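Local coordinates for putative gdp-fucose protein o-fucosyltransferase 1 (PDB 3ZY2), which belongs to the GDP-fucose protein O-fucosyltransferase family, whose members have the two-domain GT-B fold, and is modelled with bound guanosine-5'-diphosphate, at residues L62-T67 against Y190-S195; K211-V216 against G323-F328. All blocks are in the same frame, centred on the assembly; numbering follows the deposited sequence.

Contact 1: L62-T67 against Y190-S195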
loop_
_atom_site.group_PDB
_atom_site.type_symbol
_atom_site.label_atom_id
_atom_site.label_comp_id
_atom_site.label_asym_id
_atom_site.label_seq_id
_atom_site.Cartn_x
_atom_site.Cartn_y
_atom_site.Cartn_z
ATOM N N LEU A 62 24.065 1.761 16.803
ATOM C CA LEU A 62 23.036 1.540 17.836
ATOM C C LEU A 62 23.064 0.140 18.431
ATOM O O LEU A 62 22.886 -0.017 19.626
ATOM C CB LEU A 62 21.641 1.803 17.264
ATOM C CG LEU A 62 21.416 3.211 16.715
ATOM C CD1 LEU A 62 20.014 3.335 16.220
ATOM C CD2 LEU A 62 21.699 4.271 17.812
ATOM N N PHE A 63 23.240 -0.868 17.587
ATOM C CA PHE A 63 23.147 -2.278 18.003
ATOM C C PHE A 63 24.357 -3.094 17.566
ATOM O O PHE A 63 25.111 -2.689 16.673
ATOM C CB PHE A 63 21.901 -2.902 17.379
ATOM C CG PHE A 63 20.604 -2.307 17.834
ATOM C CD1 PHE A 63 20.222 -2.398 19.153
ATOM C CD2 PHE A 63 19.743 -1.713 16.923
ATOM C CE1 PHE A 63 19.001 -1.891 19.583
ATOM C CE2 PHE A 63 18.509 -1.205 17.339
ATOM C CZ PHE A 63 18.138 -1.299 18.676
ATOM N N GLN A 64 24.533 -4.270 18.170
ATOM C CA GLN A 64 25.718 -5.118 17.889
ATOM C C GLN A 64 25.438 -6.084 16.749
ATOM O O GLN A 64 24.514 -6.875 16.816
ATOM C CB GLN A 64 26.174 -5.872 19.151
ATOM C CG GLN A 64 26.652 -4.919 20.216
ATOM C CD GLN A 64 27.241 -5.594 21.425
ATOM O OE1 GLN A 64 27.839 -6.673 21.335
ATOM N NE2 GLN A 64 27.063 -4.958 22.590
ATOM N N VAL A 65 26.249 -6.002 15.693
ATOM C CA VAL A 65 26.099 -6.890 14.545
ATOM C C VAL A 65 26.246 -8.359 14.955
ATOM O O VAL A 65 25.455 -9.206 14.527
ATOM C CB VAL A 65 27.080 -6.518 13.420
ATOM C CG1 VAL A 65 27.011 -7.554 12.286
ATOM C CG2 VAL A 65 26.778 -5.114 12.899
ATOM N N GLY A 66 27.223 -8.657 15.814
ATOM C CA GLY A 66 27.440 -10.028 16.280
ATOM C C GLY A 66 26.214 -10.685 16.884
ATOM O O GLY A 66 25.953 -11.873 16.647
ATOM N N THR A 67 25.438 -9.910 17.629
ATOM C CA THR A 67 24.272 -10.446 18.301
ATOM C C THR A 67 23.104 -10.702 17.343
ATOM O O THR A 67 22.474 -11.748 17.408
ATOM C CB THR A 67 23.866 -9.558 19.478
ATOM O OG1 THR A 67 24.986 -9.454 20.382
ATOM C CG2 THR A 67 22.711 -10.185 20.235
ATOM N N TYR A 190 17.772 -10.320 20.163
ATOM C CA TYR A 190 18.932 -10.232 19.287
ATOM C C TYR A 190 19.299 -8.812 18.928
ATOM O O TYR A 190 20.216 -8.604 18.138
ATOM C CB TYR A 190 18.711 -11.070 18.015
ATOM C CG TYR A 190 18.402 -12.505 18.333
ATOM C CD1 TYR A 190 19.416 -13.370 18.679
ATOM C CD2 TYR A 190 17.097 -12.970 18.316
ATOM C CE1 TYR A 190 19.149 -14.701 18.991
ATOM C CE2 TYR A 190 16.812 -14.297 18.607
ATOM C CZ TYR A 190 17.850 -15.141 18.952
ATOM O OH TYR A 190 17.576 -16.455 19.248
ATOM N N LEU A 191 18.610 -7.851 19.531
ATOM C CA LEU A 191 19.004 -6.426 19.392
ATOM C C LEU A 191 19.631 -5.986 20.705
ATOM O O LEU A 191 18.932 -5.678 21.676
ATOM C CB LEU A 191 17.811 -5.536 19.021
ATOM C CG LEU A 191 17.082 -5.904 17.717
ATOM C CD1 LEU A 191 16.051 -4.866 17.365
ATOM C CD2 LEU A 191 17.994 -6.145 16.524
ATOM N N ARG A 192 20.961 -5.967 20.713
ATOM C CA ARG A 192 21.753 -5.657 21.904
ATOM C C ARG A 192 22.431 -4.322 21.643
ATOM O O ARG A 192 23.104 -4.165 20.628
ATOM C CB ARG A 192 22.810 -6.739 22.108
ATOM C CG ARG A 192 23.725 -6.451 23.302
ATOM C CD ARG A 192 24.616 -7.624 23.613
ATOM N NE ARG A 192 23.822 -8.795 24.007
ATOM C CZ ARG A 192 24.313 -10.018 24.177
ATOM N NH1 ARG A 192 25.611 -10.264 24.003
ATOM N NH2 ARG A 192 23.496 -11.000 24.526
ATOM N N TRP A 193 22.266 -3.361 22.553
ATOM C CA TRP A 193 22.866 -2.039 22.361
ATOM C C TRP A 193 24.357 -2.118 22.129
ATOM O O TRP A 193 25.065 -2.925 22.745
ATOM C CB TRP A 193 22.572 -1.087 23.532
ATOM C CG TRP A 193 21.092 -0.938 23.729
ATOM C CD1 TRP A 193 20.332 -1.537 24.698
ATOM C CD2 TRP A 193 20.185 -0.215 22.890
ATOM N NE1 TRP A 193 19.011 -1.204 24.527
ATOM C CE2 TRP A 193 18.889 -0.398 23.425
ATOM C CE3 TRP A 193 20.337 0.579 21.739
ATOM C CZ2 TRP A 193 17.741 0.177 22.839
ATOM C CZ3 TRP A 193 19.202 1.162 21.165
ATOM C CH2 TRP A 193 17.921 0.965 21.731
ATOM N N SER A 194 24.837 -1.234 21.254
ATOM C CA SER A 194 26.271 -1.143 20.990
ATOM C C SER A 194 27.013 -0.953 22.307
ATOM O O SER A 194 26.452 -0.435 23.308
ATOM C CB SER A 194 26.552 0.028 20.053
ATOM O OG SER A 194 26.175 1.258 20.678
ATOM N N SER A 195 28.265 -1.370 22.336
ATOM C CA SER A 195 29.050 -1.214 23.545
ATOM C C SER A 195 29.098 0.246 23.995
ATOM O O SER A 195 29.056 0.524 25.190
ATOM C CB SER A 195 30.446 -1.787 23.336
ATOM O OG SER A 195 31.125 -1.050 22.349
HETATM O O HOH W 1 22.096 -6.471 18.122
HETATM O O HOH W 2 27.906 -8.919 23.143
#

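Contact 2: K211-V216 against G323-F328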
loop_
_atom_site.group_PDB
_atom_site.type_symbol
_atom_site.label_atom_id
_atom_site.label_comp_id
_atom_site.label_asym_id
_atom_site.label_seq_id
_atom_site.Cartn_x
_atom_site.Cartn_y
_atom_site.Cartn_z
ATOM N N LYS A 211 20.347 2.033 43.547
ATOM C CA LYS A 211 19.506 0.860 43.282
ATOM C C LYS A 211 18.801 0.373 44.546
ATOM O O LYS A 211 19.299 0.547 45.657
ATOM C CB LYS A 211 20.356 -0.248 42.682
ATOM C CG LYS A 211 20.758 0.074 41.201
ATOM C CD LYS A 211 21.775 -0.910 40.617
ATOM C CE LYS A 211 21.167 -2.298 40.328
ATOM N NZ LYS A 211 20.074 -2.238 39.312
ATOM N N PRO A 212 17.614 -0.232 44.372
ATOM C CA PRO A 212 16.936 -0.475 43.084
ATOM C C PRO A 212 16.275 0.791 42.561
ATOM O O PRO A 212 15.873 1.654 43.349
ATOM C CB PRO A 212 15.869 -1.513 43.441
ATOM C CG PRO A 212 15.626 -1.370 44.910
ATOM C CD PRO A 212 16.860 -0.755 45.539
ATOM N N PHE A 213 16.232 0.942 41.242
ATOM C CA PHE A 213 15.617 2.150 40.655
ATOM C C PHE A 213 14.449 1.825 39.761
ATOM O O PHE A 213 14.407 0.762 39.110
ATOM C CB PHE A 213 16.636 3.101 39.954
ATOM C CG PHE A 213 17.128 2.649 38.590
ATOM C CD1 PHE A 213 18.232 1.805 38.477
ATOM C CD2 PHE A 213 16.556 3.162 37.422
ATOM C CE1 PHE A 213 18.726 1.441 37.213
ATOM C CE2 PHE A 213 17.040 2.796 36.143
ATOM C CZ PHE A 213 18.129 1.938 36.038
ATOM N N VAL A 214 13.478 2.730 39.785
ATOM C CA VAL A 214 12.326 2.679 38.884
ATOM C C VAL A 214 12.643 3.582 37.707
ATOM O O VAL A 214 13.023 4.725 37.911
ATOM C CB VAL A 214 11.027 3.220 39.552
ATOM C CG1 VAL A 214 9.841 3.130 38.590
ATOM C CG2 VAL A 214 10.660 2.421 40.800
ATOM N N ALA A 215 12.514 3.068 36.486
ATOM C CA ALA A 215 12.602 3.903 35.269
ATOM C C ALA A 215 11.225 4.069 34.689
ATOM O O ALA A 215 10.465 3.079 34.614
ATOM C CB ALA A 215 13.533 3.249 34.227
ATOM N N VAL A 216 10.916 5.288 34.264
ATOM C CA VAL A 216 9.587 5.589 33.690
ATOM C C VAL A 216 9.743 6.274 32.344
ATOM O O VAL A 216 10.654 7.073 32.157
ATOM C CB VAL A 216 8.695 6.448 34.635
ATOM C CG1 VAL A 216 8.581 5.788 35.994
ATOM C CG2 VAL A 216 9.235 7.871 34.747
ATOM N N GLY A 323 16.019 -0.417 30.027
ATOM C CA GLY A 323 16.137 -1.887 29.921
ATOM C C GLY A 323 16.894 -2.472 31.106
ATOM O O GLY A 323 16.690 -3.657 31.459
ATOM N N ARG A 324 17.737 -1.651 31.745
ATOM C CA ARG A 324 18.564 -2.082 32.895
ATOM C C ARG A 324 17.927 -1.834 34.255
ATOM O O ARG A 324 18.470 -2.276 35.281
ATOM C CB ARG A 324 19.922 -1.370 32.857
ATOM C CG ARG A 324 20.738 -1.799 31.640
ATOM C CD ARG A 324 22.078 -1.051 31.541
ATOM N NE ARG A 324 23.030 -1.607 32.482
ATOM C CZ ARG A 324 23.846 -2.637 32.236
ATOM N NH1 ARG A 324 23.867 -3.249 31.052
ATOM N NH2 ARG A 324 24.653 -3.065 33.198
ATOM N N ALA A 325 16.771 -1.173 34.270
ATOM C CA ALA A 325 16.116 -0.753 35.515
ATOM C C ALA A 325 15.663 -1.929 36.358
ATOM O O ALA A 325 15.403 -2.996 35.832
ATOM C CB ALA A 325 14.913 0.147 35.204
ATOM N N ASP A 326 15.538 -1.716 37.664
ATOM C CA ASP A 326 14.954 -2.757 38.512
ATOM C C ASP A 326 13.481 -2.924 38.218
ATOM O O ASP A 326 12.988 -4.051 38.248
ATOM C CB ASP A 326 15.243 -2.449 39.974
ATOM C CG ASP A 326 16.743 -2.406 40.258
ATOM O OD1 ASP A 326 17.386 -1.348 39.998
ATOM O OD2 ASP A 326 17.305 -3.446 40.711
ATOM N N LEU A 327 12.788 -1.836 37.916
ATOM C CA LEU A 327 11.382 -1.865 37.479
ATOM C C LEU A 327 11.197 -0.781 36.424
ATOM O O LEU A 327 11.688 0.327 36.601
ATOM C CB LEU A 327 10.420 -1.600 38.640
ATOM C CG LEU A 327 8.934 -1.530 38.236
ATOM C CD1 LEU A 327 8.442 -2.906 37.755
ATOM C CD2 LEU A 327 8.072 -1.023 39.379
ATOM N N PHE A 328 10.531 -1.119 35.324
ATOM C CA PHE A 328 10.191 -0.187 34.255
ATOM C C PHE A 328 8.688 0.047 34.290
ATOM O O PHE A 328 7.927 -0.913 34.359
ATOM C CB PHE A 328 10.564 -0.788 32.906
ATOM C CG PHE A 328 9.996 -0.039 31.704
ATOM C CD1 PHE A 328 10.251 1.320 31.503
ATOM C CD2 PHE A 328 9.234 -0.715 30.764
ATOM C CE1 PHE A 328 9.733 1.961 30.382
ATOM C CE2 PHE A 328 8.714 -0.049 29.645
ATOM C CZ PHE A 328 8.981 1.290 29.447
HETATM O O HOH W 3 20.887 -1.436 36.699
#

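Contact 1: L62-T67 against Y190-S195
Q64 grips the 190-195 loop twice. Its backbone N donates to R192 O at 2.8 Å, nearly in line with that carbonyl. Its extended side chain then carries NE2 to W193 O at 2.9 Å, where the acceptor lies close to the amide plane. One residue before F63, L62 O accepts from S194 N at 2.8 Å, the donor well above the carbonyl plane. Water widens the hold: one molecule donates to both Q64 O and Y190 O while accepting from R192 N, and another bridges Q64 OE1 to R192 NH1. The amide and guanidinium planes stand 84° apart, so these two groups do not stack.

From the bridged pair F63 and W193 the side chains project side by side in the same direction, CG lying anti to the carbonyl carbon in each (chi1 -64° for F63). Their rings form an offset stack with planes 29° apart, and F63 CE1 rests 3.4 Å from W193 CZ3, over the indole face. L191 CB covers a face of the phenyl ring in a CH-pi contact, 4.1 Å from its centroid; L62 CB lies over the opposite face. Farther along, T67 points CG2 at Y190 O, 3.6 Å away.

W193 NE1 is hydrogen-bonded to E343 OE1, and S194 OG to F61 O. The beta bridge is a single one, and a helix begins soon after it in each segment: Q64 is the N-cap of 65-68 and S194 that of 195-208. In the chain the 190-195 loop lies between strand 168-171 of one parallel sheet and strand 213-218 of the other, consistent with a connection between the lobes of a GT-B fold.

Contact 2: K211-V216 against G323-F328
D326, the residue most covered here, turns its carboxylate onto residues 211-213. OD1 takes two bonds from opposite faces of its plane: F213 N at 2.9 Å, well above the plane, and K211 NZ, also at 2.9 Å, on the syn side. The lysine contact is a salt bridge, with the chain of K211 bent at chi3 and chi4 on its way to the acid. P212, the residue between them in sequence, which follows a cis peptide bond, lays CB 3.4 Å from D326 CG. A water also joins K211 NZ to R324 O.

F213 has its CG between the backbone N and the carbonyl carbon (chi1 76°), and A325 CA lies over a face of its ring, 3.9 Å from the centroid. F213 CE2 and A215 CB each come to 3.5 Å of A325 CB, so the A325 methyl packs at once on the ring and on the A215 methyl.

Beyond it the backbones run parallel. L327 N donates to F213 O at 3.3 Å, and A215 N returns a bond to L327 O at 2.9 Å, which brackets the V214-L327 pair; A215 in turn bonds to V329, setting A215 opposite F328.

Strand 282-287 flanks 213-218 on its other edge. V214 and L327 pack on helix 264-278 on one face of the sheet; on the other, F328 meets helix 335-346, while F213 reaches I205 of helix 195-208.

Contacts 1 and 2 do not touch: their centres are 21 Å apart and their nearest atoms about 6 Å. Three helices connect them. S194 caps helix 195-208 in contact 1; in contact 2, F213 packs on I205 of that helix and R324 on T198, K202 and I205. W193 leans on helix 315-324, which ends at the start of 323-328. Helix 335-346 supplies E343 to W193 and R344 to A325 O. Both contacts lie near the guanosine-5'-diphosphate pocket, but none of their residues is among those lining it: the side chain of L62 is about 10 Å from a bound GDP and that of F328 about 9 Å. L62 packs on the pocket residue F20, and M315 and T335, also of the pocket, begin two of the shared helices.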